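Local coordinates for chitin binding domain (Burkholderia pseudomallei, PDB 3UAM), which probably binds chitin or a related polysaccharide and may cleave it oxidatively, as copper-dependent lytic polysaccharide monooxygenases do, at residues Gly22-Pro27 against Phe207-Asp212; Met122-Arg127 against Val200-Asn205; Ile133-Trp138 against Phe149-Leu154. All coordinates share one frame; numbering follows the deposited sequence.

Interaction 1: residues Gly22-Pro27 against Phe207-Asp212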
loop_
_atom_site.group_PDB
_atom_site.type_symbol
_atom_site.label_atom_id
_atom_site.label_comp_id
_atom_site.label_asym_id
_atom_site.label_seq_id
_atom_site.Cartn_x
_atom_site.Cartn_y
_atom_site.Cartn_z
ATOM N N GLY A 22 -2.192 0.721 -10.341
ATOM C CA GLY A 22 -1.040 1.182 -9.581
ATOM C C GLY A 22 -0.414 0.021 -8.832
ATOM O O GLY A 22 -1.140 -0.843 -8.329
ATOM N N ARG A 23 0.924 0.002 -8.765
ATOM C CA ARG A 23 1.655 -1.005 -7.982
ATOM C C ARG A 23 3.048 -0.503 -7.598
ATOM O O ARG A 23 3.559 0.448 -8.187
ATOM C CB ARG A 23 1.768 -2.314 -8.765
ATOM C CG ARG A 23 2.695 -2.219 -9.962
ATOM C CD ARG A 23 2.568 -3.386 -10.910
ATOM N NE ARG A 23 3.511 -3.216 -12.006
ATOM C CZ ARG A 23 3.370 -2.347 -13.011
ATOM N NH1 ARG A 23 2.288 -1.576 -13.141
ATOM N NH2 ARG A 23 4.328 -2.271 -13.917
ATOM N N VAL A 24 3.654 -1.143 -6.603
ATOM C CA VAL A 24 5.052 -0.913 -6.278
ATOM C C VAL A 24 5.920 -1.911 -7.037
ATOM O O VAL A 24 5.908 -3.117 -6.772
ATOM C CB VAL A 24 5.297 -1.003 -4.768
ATOM C CG1 VAL A 24 6.790 -1.027 -4.467
ATOM C CG2 VAL A 24 4.606 0.170 -4.080
ATOM N N ILE A 25 6.690 -1.389 -7.982
ATOM C CA ILE A 25 7.495 -2.227 -8.841
ATOM C C ILE A 25 8.859 -2.527 -8.234
ATOM O O ILE A 25 9.436 -3.572 -8.549
ATOM C CB ILE A 25 7.626 -1.662 -10.281
ATOM C CG1 ILE A 25 8.241 -0.256 -10.311
ATOM C CG2 ILE A 25 6.264 -1.683 -10.967
ATOM C CD1 ILE A 25 8.786 0.131 -11.683
ATOM N N THR A 26 9.401 -1.625 -7.416
ATOM C CA THR A 26 10.665 -1.902 -6.714
ATOM C C THR A 26 10.705 -1.181 -5.362
ATOM O O THR A 26 10.192 -0.069 -5.220
ATOM C CB THR A 26 11.916 -1.531 -7.532
ATOM O OG1 THR A 26 11.718 -0.268 -8.133
ATOM C CG2 THR A 26 12.216 -2.551 -8.667
ATOM N N PRO A 27 11.190 -1.863 -4.326
ATOM C CA PRO A 27 11.444 -3.291 -4.382
ATOM C C PRO A 27 10.142 -3.997 -4.733
ATOM O O PRO A 27 9.076 -3.503 -4.376
ATOM C CB PRO A 27 11.875 -3.640 -2.961
ATOM C CG PRO A 27 11.368 -2.561 -2.099
ATOM C CD PRO A 27 11.276 -1.332 -2.957
ATOM N N PHE A 207 -4.921 1.988 -3.116
ATOM C CA PHE A 207 -4.267 0.786 -3.599
ATOM C C PHE A 207 -3.253 0.334 -2.546
ATOM O O PHE A 207 -2.475 1.131 -2.023
ATOM C CB PHE A 207 -3.586 1.042 -4.943
ATOM C CG PHE A 207 -4.563 1.329 -6.070
ATOM C CD1 PHE A 207 -5.355 2.460 -6.057
ATOM C CD2 PHE A 207 -4.715 0.430 -7.135
ATOM C CE1 PHE A 207 -6.287 2.703 -7.075
ATOM C CE2 PHE A 207 -5.619 0.675 -8.148
ATOM C CZ PHE A 207 -6.414 1.813 -8.121
ATOM N N TYR A 208 -3.269 -0.963 -2.270
ATOM C CA TYR A 208 -2.522 -1.579 -1.178
ATOM C C TYR A 208 -1.415 -2.475 -1.723
ATOM O O TYR A 208 -1.684 -3.450 -2.417
ATOM C CB TYR A 208 -3.499 -2.385 -0.303
ATOM C CG TYR A 208 -4.382 -1.510 0.537
ATOM C CD1 TYR A 208 -5.549 -0.959 0.019
ATOM C CD2 TYR A 208 -4.079 -1.258 1.869
ATOM C CE1 TYR A 208 -6.366 -0.143 0.798
ATOM C CE2 TYR A 208 -4.883 -0.447 2.653
ATOM C CZ TYR A 208 -6.015 0.120 2.120
ATOM O OH TYR A 208 -6.838 0.912 2.913
ATOM N N GLN A 209 -0.172 -2.150 -1.356
ATOM C CA GLN A 209 1.009 -2.869 -1.819
ATOM C C GLN A 209 1.924 -3.249 -0.654
ATOM O O GLN A 209 2.780 -2.475 -0.202
ATOM C CB GLN A 209 1.770 -2.060 -2.864
ATOM C CG GLN A 209 0.988 -1.892 -4.159
ATOM C CD GLN A 209 1.145 -3.066 -5.095
ATOM O OE1 GLN A 209 2.261 -3.460 -5.418
ATOM N NE2 GLN A 209 0.016 -3.620 -5.558
ATOM N N VAL A 210 1.714 -4.474 -0.198
ATOM C CA VAL A 210 2.570 -5.114 0.787
ATOM C C VAL A 210 3.924 -5.507 0.188
ATOM O O VAL A 210 4.003 -6.013 -0.917
ATOM C CB VAL A 210 1.827 -6.329 1.412
ATOM C CG1 VAL A 210 2.787 -7.309 2.053
ATOM C CG2 VAL A 210 0.838 -5.816 2.443
ATOM N N ILE A 211 4.990 -5.212 0.936
ATOM C CA ILE A 211 6.360 -5.495 0.548
ATOM C C ILE A 211 6.985 -6.252 1.697
ATOM O O ILE A 211 6.924 -5.797 2.861
ATOM C CB ILE A 211 7.202 -4.215 0.340
ATOM C CG1 ILE A 211 6.532 -3.301 -0.676
ATOM C CG2 ILE A 211 8.601 -4.584 -0.131
ATOM C CD1 ILE A 211 7.059 -1.884 -0.674
ATOM N N ASP A 212 7.550 -7.408 1.376
ATOM C CA ASP A 212 8.051 -8.313 2.388
ATOM C C ASP A 212 9.546 -8.119 2.559
ATOM O O ASP A 212 10.283 -8.155 1.591
ATOM C CB ASP A 212 7.758 -9.754 1.986
ATOM C CG ASP A 212 6.281 -10.086 2.048
ATOM O OD1 ASP A 212 5.670 -10.019 3.162
ATOM O OD2 ASP A 212 5.740 -10.450 0.968
HETATM O O HOH W 1 -2.526 -2.762 -6.818
#

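Interaction 2: residues Met122-Arg127 against Val200-Asn205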
loop_
_atom_site.group_PDB
_atom_site.type_symbol
_atom_site.label_atom_id
_atom_site.label_comp_id
_atom_site.label_asym_id
_atom_site.label_seq_id
_atom_site.Cartn_x
_atom_site.Cartn_y
_atom_site.Cartn_z
ATOM N N MET A 122 -3.018 5.065 -16.285
ATOM C CA MET A 122 -4.097 6.042 -16.113
ATOM C C MET A 122 -4.197 6.459 -14.647
ATOM O O MET A 122 -5.213 6.201 -14.001
ATOM C CB MET A 122 -5.456 5.484 -16.587
ATOM C CG MET A 122 -5.479 4.780 -17.931
ATOM S SD MET A 122 -5.241 5.871 -19.343
ATOM C CE MET A 122 -4.698 4.776 -20.666
ATOM N N PRO A 123 -3.129 7.085 -14.115
ATOM C CA PRO A 123 -3.058 7.356 -12.689
ATOM C C PRO A 123 -4.163 8.248 -12.185
ATOM O O PRO A 123 -4.643 9.119 -12.886
ATOM C CB PRO A 123 -1.674 8.032 -12.505
ATOM C CG PRO A 123 -1.259 8.465 -13.876
ATOM C CD PRO A 123 -1.890 7.479 -14.814
ATOM N N HIS A 124 -4.590 7.981 -10.968
ATOM C CA HIS A 124 -5.630 8.764 -10.295
ATOM C C HIS A 124 -5.112 10.058 -9.730
ATOM O O HIS A 124 -3.911 10.200 -9.436
ATOM C CB HIS A 124 -6.159 7.945 -9.122
ATOM C CG HIS A 124 -7.202 6.938 -9.495
ATOM N ND1 HIS A 124 -8.414 7.301 -9.933
ATOM C CD2 HIS A 124 -7.180 5.545 -9.477
ATOM C CE1 HIS A 124 -9.156 6.193 -10.169
ATOM N NE2 HIS A 124 -8.398 5.115 -9.876
ATOM N N LYS A 125 -6.017 11.015 -9.537
ATOM C CA LYS A 125 -5.743 12.152 -8.636
ATOM C C LYS A 125 -5.404 11.641 -7.236
ATOM O O LYS A 125 -6.165 10.907 -6.656
ATOM C CB LYS A 125 -6.952 13.069 -8.552
ATOM C CG LYS A 125 -7.233 13.830 -9.828
ATOM C CD LYS A 125 -8.457 14.718 -9.699
ATOM C CE LYS A 125 -8.706 15.502 -10.984
ATOM N NZ LYS A 125 -9.868 16.435 -10.883
ATOM N N THR A 126 -4.260 12.034 -6.703
ATOM C CA THR A 126 -3.711 11.429 -5.482
ATOM C C THR A 126 -3.700 12.383 -4.285
ATOM O O THR A 126 -3.182 13.481 -4.389
ATOM C CB THR A 126 -2.274 11.000 -5.729
ATOM O OG1 THR A 126 -2.237 10.078 -6.818
ATOM C CG2 THR A 126 -1.655 10.368 -4.465
ATOM N N ARG A 127 -4.234 11.951 -3.146
ATOM C CA ARG A 127 -4.112 12.743 -1.922
ATOM C C ARG A 127 -2.795 12.482 -1.215
ATOM O O ARG A 127 -2.139 13.408 -0.790
ATOM C CB ARG A 127 -5.285 12.509 -0.961
ATOM C CG ARG A 127 -5.244 13.393 0.277
ATOM C CD ARG A 127 -5.061 14.871 -0.059
ATOM N NE ARG A 127 -6.095 15.360 -0.961
ATOM C CZ ARG A 127 -6.014 16.473 -1.691
ATOM N NH1 ARG A 127 -4.920 17.213 -1.676
ATOM N NH2 ARG A 127 -7.017 16.817 -2.496
ATOM N N VAL A 200 -6.505 7.722 -3.229
ATOM C CA VAL A 200 -7.100 8.439 -4.335
ATOM C C VAL A 200 -8.029 9.528 -3.786
ATOM O O VAL A 200 -8.929 9.251 -2.967
ATOM C CB VAL A 200 -7.888 7.483 -5.252
ATOM C CG1 VAL A 200 -8.573 8.244 -6.393
ATOM C CG2 VAL A 200 -6.969 6.387 -5.786
ATOM N N ALA A 201 -7.822 10.753 -4.252
ATOM C CA ALA A 201 -8.525 11.913 -3.730
ATOM C C ALA A 201 -10.013 11.910 -4.040
ATOM O O ALA A 201 -10.837 12.221 -3.161
ATOM C CB ALA A 201 -7.901 13.195 -4.267
ATOM N N ASP A 202 -10.352 11.573 -5.276
ATOM C CA ASP A 202 -11.730 11.677 -5.757
ATOM C C ASP A 202 -12.438 10.328 -5.952
ATOM O O ASP A 202 -13.414 10.218 -6.708
ATOM C CB ASP A 202 -11.754 12.504 -7.037
ATOM C CG ASP A 202 -11.037 11.846 -8.184
ATOM O OD1 ASP A 202 -10.287 10.869 -7.960
ATOM O OD2 ASP A 202 -11.192 12.350 -9.316
ATOM N N THR A 203 -11.964 9.315 -5.235
ATOM C CA THR A 203 -12.712 8.083 -5.057
ATOM C C THR A 203 -12.674 7.636 -3.611
ATOM O O THR A 203 -11.984 8.210 -2.758
ATOM C CB THR A 203 -12.198 6.924 -5.946
ATOM O OG1 THR A 203 -11.056 6.333 -5.328
ATOM C CG2 THR A 203 -11.883 7.404 -7.444
ATOM N N ALA A 204 -13.430 6.594 -3.344
ATOM C CA ALA A 204 -13.501 5.994 -2.026
ATOM C C ALA A 204 -12.260 5.191 -1.626
ATOM O O ALA A 204 -12.185 4.719 -0.488
ATOM C CB ALA A 204 -14.713 5.076 -1.997
ATOM N N ASN A 205 -11.318 4.995 -2.562
ATOM C CA ASN A 205 -10.374 3.889 -2.462
ATOM C C ASN A 205 -8.896 4.271 -2.392
ATOM O O ASN A 205 -8.497 5.442 -2.622
ATOM C CB ASN A 205 -10.567 2.916 -3.630
ATOM C CG ASN A 205 -11.927 2.245 -3.632
ATOM O OD1 ASN A 205 -12.519 2.013 -2.596
ATOM N ND2 ASN A 205 -12.396 1.895 -4.800
HETATM O O HOH W 2 -8.722 10.208 -10.029
HETATM O O HOH W 3 -11.854 14.630 -10.253
#

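Interaction 3: residues Ile133-Trp138 against Phe149-Leu154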
loop_
_atom_site.group_PDB
_atom_site.type_symbol
_atom_site.label_atom_id
_atom_site.label_comp_id
_atom_site.label_asym_id
_atom_site.label_seq_id
_atom_site.Cartn_x
_atom_site.Cartn_y
_atom_site.Cartn_z
ATOM N N ILE A 133 4.790 0.194 8.804
ATOM C CA ILE A 133 5.795 -0.803 9.124
ATOM C C ILE A 133 5.299 -1.620 10.330
ATOM O O ILE A 133 4.693 -1.075 11.280
ATOM C CB ILE A 133 7.172 -0.158 9.424
ATOM C CG1 ILE A 133 8.258 -1.219 9.595
ATOM C CG2 ILE A 133 7.106 0.704 10.677
ATOM C CD1 ILE A 133 8.667 -1.940 8.342
ATOM N N THR A 134 5.564 -2.923 10.264
ATOM C CA THR A 134 5.218 -3.840 11.323
ATOM C C THR A 134 6.035 -3.513 12.563
ATOM O O THR A 134 7.161 -3.016 12.492
ATOM C CB THR A 134 5.425 -5.317 10.909
ATOM O OG1 THR A 134 6.698 -5.474 10.244
ATOM C CG2 THR A 134 4.317 -5.789 9.975
ATOM N N LYS A 135 5.444 -3.786 13.710
ATOM C CA LYS A 135 6.091 -3.563 14.986
ATOM C C LYS A 135 7.175 -4.609 15.220
ATOM O O LYS A 135 7.073 -5.750 14.726
ATOM C CB LYS A 135 5.080 -3.694 16.125
ATOM C CG LYS A 135 3.859 -2.792 16.058
ATOM C CD LYS A 135 2.979 -3.068 17.273
ATOM C CE LYS A 135 1.713 -2.210 17.248
ATOM N NZ LYS A 135 0.690 -2.740 18.191
ATOM N N PRO A 136 8.210 -4.243 16.004
ATOM C CA PRO A 136 9.119 -5.246 16.500
ATOM C C PRO A 136 8.277 -6.237 17.276
ATOM O O PRO A 136 7.406 -5.827 18.030
ATOM C CB PRO A 136 10.039 -4.481 17.467
ATOM C CG PRO A 136 9.816 -3.044 17.212
ATOM C CD PRO A 136 8.505 -2.891 16.518
ATOM N N GLY A 137 8.492 -7.511 17.104
ATOM C CA GLY A 137 7.717 -8.456 17.905
ATOM C C GLY A 137 6.320 -8.762 17.377
ATOM O O GLY A 137 5.547 -9.404 18.071
ATOM N N TRP A 138 5.986 -8.350 16.158
ATOM C CA TRP A 138 4.709 -8.794 15.574
ATOM C C TRP A 138 4.724 -10.282 15.321
ATOM O O TRP A 138 5.774 -10.853 15.076
ATOM C CB TRP A 138 4.345 -8.032 14.309
ATOM C CG TRP A 138 5.119 -8.438 13.100
ATOM C CD1 TRP A 138 6.470 -8.234 12.848
ATOM C CD2 TRP A 138 4.599 -9.120 11.904
ATOM N NE1 TRP A 138 6.816 -8.724 11.611
ATOM C CE2 TRP A 138 5.731 -9.271 10.993
ATOM C CE3 TRP A 138 3.354 -9.610 11.517
ATOM C CZ2 TRP A 138 5.598 -9.879 9.753
ATOM C CZ3 TRP A 138 3.236 -10.222 10.267
ATOM C CH2 TRP A 138 4.332 -10.355 9.408
ATOM N N PHE A 149 0.926 -3.584 12.909
ATOM C CA PHE A 149 1.536 -2.386 12.374
ATOM C C PHE A 149 1.646 -1.247 13.408
ATOM O O PHE A 149 0.751 -1.059 14.244
ATOM C CB PHE A 149 0.740 -1.910 11.148
ATOM C CG PHE A 149 0.906 -2.803 9.950
ATOM C CD1 PHE A 149 1.993 -2.648 9.108
ATOM C CD2 PHE A 149 -0.002 -3.807 9.690
ATOM C CE1 PHE A 149 2.152 -3.449 8.005
ATOM C CE2 PHE A 149 0.159 -4.647 8.613
ATOM C CZ PHE A 149 1.239 -4.464 7.752
ATOM N N GLU A 150 2.771 -0.523 13.355
ATOM C CA GLU A 150 2.965 0.683 14.138
ATOM C C GLU A 150 1.858 1.697 13.835
ATOM O O GLU A 150 1.561 1.959 12.672
ATOM C CB GLU A 150 4.328 1.316 13.836
ATOM C CG GLU A 150 5.521 0.532 14.318
ATOM C CD GLU A 150 5.677 0.520 15.832
ATOM O OE1 GLU A 150 5.070 1.381 16.523
ATOM O OE2 GLU A 150 6.424 -0.344 16.339
ATOM N N PRO A 151 1.257 2.285 14.880
ATOM C CA PRO A 151 0.162 3.221 14.664
ATOM C C PRO A 151 0.600 4.497 13.916
ATOM O O PRO A 151 -0.206 5.128 13.244
ATOM C CB PRO A 151 -0.347 3.518 16.094
ATOM C CG PRO A 151 0.812 3.244 16.986
ATOM C CD PRO A 151 1.556 2.109 16.316
ATOM N N ASP A 152 1.874 4.840 14.003
ATOM C CA ASP A 152 2.404 5.978 13.273
ATOM C C ASP A 152 3.067 5.506 11.982
ATOM O O ASP A 152 3.893 4.613 11.994
ATOM C CB ASP A 152 3.403 6.755 14.125
ATOM C CG ASP A 152 2.759 7.360 15.347
ATOM O OD1 ASP A 152 1.521 7.609 15.357
ATOM O OD2 ASP A 152 3.481 7.578 16.321
ATOM N N PRO A 153 2.706 6.126 10.860
ATOM C CA PRO A 153 3.319 5.683 9.610
ATOM C C PRO A 153 4.829 5.912 9.633
ATOM O O PRO A 153 5.318 6.823 10.290
ATOM C CB PRO A 153 2.627 6.531 8.535
ATOM C CG PRO A 153 1.963 7.661 9.260
ATOM C CD PRO A 153 1.763 7.239 10.683
ATOM N N LEU A 154 5.557 5.044 8.943
ATOM C CA LEU A 154 6.988 5.243 8.763
ATOM C C LEU A 154 7.225 6.519 7.951
ATOM O O LEU A 154 8.086 7.315 8.285
ATOM C CB LEU A 154 7.618 4.028 8.068
ATOM C CG LEU A 154 9.104 4.140 7.719
ATOM C CD1 LEU A 154 9.931 4.406 8.994
ATOM C CD2 LEU A 154 9.525 2.875 6.988
HETATM O O HOH W 4 3.576 2.171 10.622
#

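Interaction 1: residues Gly22-Pro27 against Phe207-Asp212
Val24 lies over Gln209 where two strand segments, 22-26 and 207-212, run in nearly the same direction, 23° apart, with their axes 7.0 Å from each other at closest approach. They belong to different sheets, and the contact is part of the interior of the beta sandwich expected of an AA10 monooxygenase: strand 21-26 is an outer strand of the antiparallel three-stranded sheet, and strand 205-215 belongs to the mixed one. Phe207, Gln209 and Ile211 point from one sheet to meet Gly22 and Val24 of the other, and Pro27 just past its end. The single direct hydrogen bond across the gap runs from Val24 N to Gln209 OE1, 3.0 Å long and fairly straight at 163°, although the donor stands above the plane of the amide carbonyl. Gln209 reaches it by bending at chi2 (-84°), which folds the amide against the backbone of Arg23. Ser29 OG also bonds to OE1, so this buried oxygen has two partners, while NE2 makes a weak bond to Val45 O and another weak one to a water that donates to Gly22 O. That water lies at the edge of the Phe207 ring, in its plane. The rest is apolar. Val24 CG2 passes Gln209 CB at 3.8 Å, the two side chains running in opposite directions, and Val24 CG1 touches Ile211 CD1 at 3.9 Å. Beyond a classic beta bulge at Ile25 and Thr26 opposite Ser117, a cis peptide leads into Pro27, whose ring carbon CG rests 4.0 Å from Ile211 CG2.

Interaction 2: residues Met122-Arg127 against Val200-Asn205
Val200 places both methyls against the His124 side chain, CG1 coming to 3.6 Å from His124 CG and CG2 close to the same carbon. The valine CG1 is anti to its backbone N (chi1 178°), a position that also sets it beside Lys125 O. Thr203 CG2 meets the far end of the imidazole, 4.0 Å from His124 CE1. One direct hydrogen bond joins the backbones, from Ala201 N to Lys125 O at 2.9 Å, next to the antiparallel non-hydrogen-bonded pair Thr126-Val200. Water bridges the polar groups. One molecule sits at the edge of the His124 ring, in its plane, 2.9 Å from ND1; it accepts from Lys125 N and donates to Asp202 OD1. A second accepts from Lys125 NZ and donates to Asp202 OD2, the extended lysine chain crossing the carboxylate at about a right angle, CD 3.6 Å from OD2.

Farther out, Lys125 NZ also bonds to Tyr164 O, and a salt bridge of Arg127 NE with Asp69 helps to fix the guanidinium, whose NH2 lies 4.1 Å from Ala201 CB. An ST turn, Thr203 OG1 accepting from Asn205 N, shapes the loop after strand 190-200. Lys125 NZ and Asp202 OD2 are 4.6 Å apart, and any attraction between them is probably partly screened by the bridging water; the carboxylate might favour a protonated His124, but only modestly, since ND1 and OD1 stand 4.5 Å apart with water between.

Interaction 3: residues Ile133-Trp138 against Phe149-Leu154
Ile133 and Glu150 are joined by the backbone hydrogen bond between these two loop segments, Glu150 N to Ile133 O, 2.9 Å long and nearly along the C=O axis. It accompanies a single bridge between Thr134 and Phe149, whose CA atoms are 4.1 Å apart. A water accepts from Ile133 N and lies within hydrogen-bonding distance of Glu150 O and Asp152 O.

Aromatic packing centres on Thr134. Its OG1 lies between the backbone N and the carbonyl carbon (chi1 45°), which leaves CG2 anti to that carbon and over one face of Phe149, 4.0 Å from the ring centroid in a CH-pi contact; the same methyl sits above the centre of the Trp138 ring.

Among aliphatic contacts, Ile133 CG2 approaches Glu150 CG at 4.0 Å and Leu154 CB at 4.3 Å.

Of the polar ends, Glu150 OE2, brought round by a bend at chi2 (-70°), lies 3.3 Å from Pro136 CD and makes a long, weak ion pair with Arg188, while Lys135 NZ bonds to Ala147 O.

Together the segments bracket the connection from strand 126-133 to strand 155-158. Strand 190-200 backs them, Phe149 packing on Val193 and Leu195, Leu154 on Leu194, and Thr134 OG1 bonding to Val193 N.

How the interactions relate
Interaction 1 spans the two sheets, its centre about 6 Å from that of the chain, whereas interactions 2 and 3 lie on opposite sides of the chain's centre, their own centres about 25 Å apart. Interactions 1 and 2 meet directly at the Phe207 ring: its CE1 packs 3.8 Å from His124 CD2 and 4.0 Å from Val200 CG2, so that the buried packing of the two contacts is continuous there. Interaction 3 touches neither, its nearest atoms being about 5 Å from interaction 1 and 12 Å from interaction 2. A bound nitrate, probably from the crystallisation liquor, lies about 5 Å from the Thr126 side chain of interaction 2. Strand 190-200 links all three.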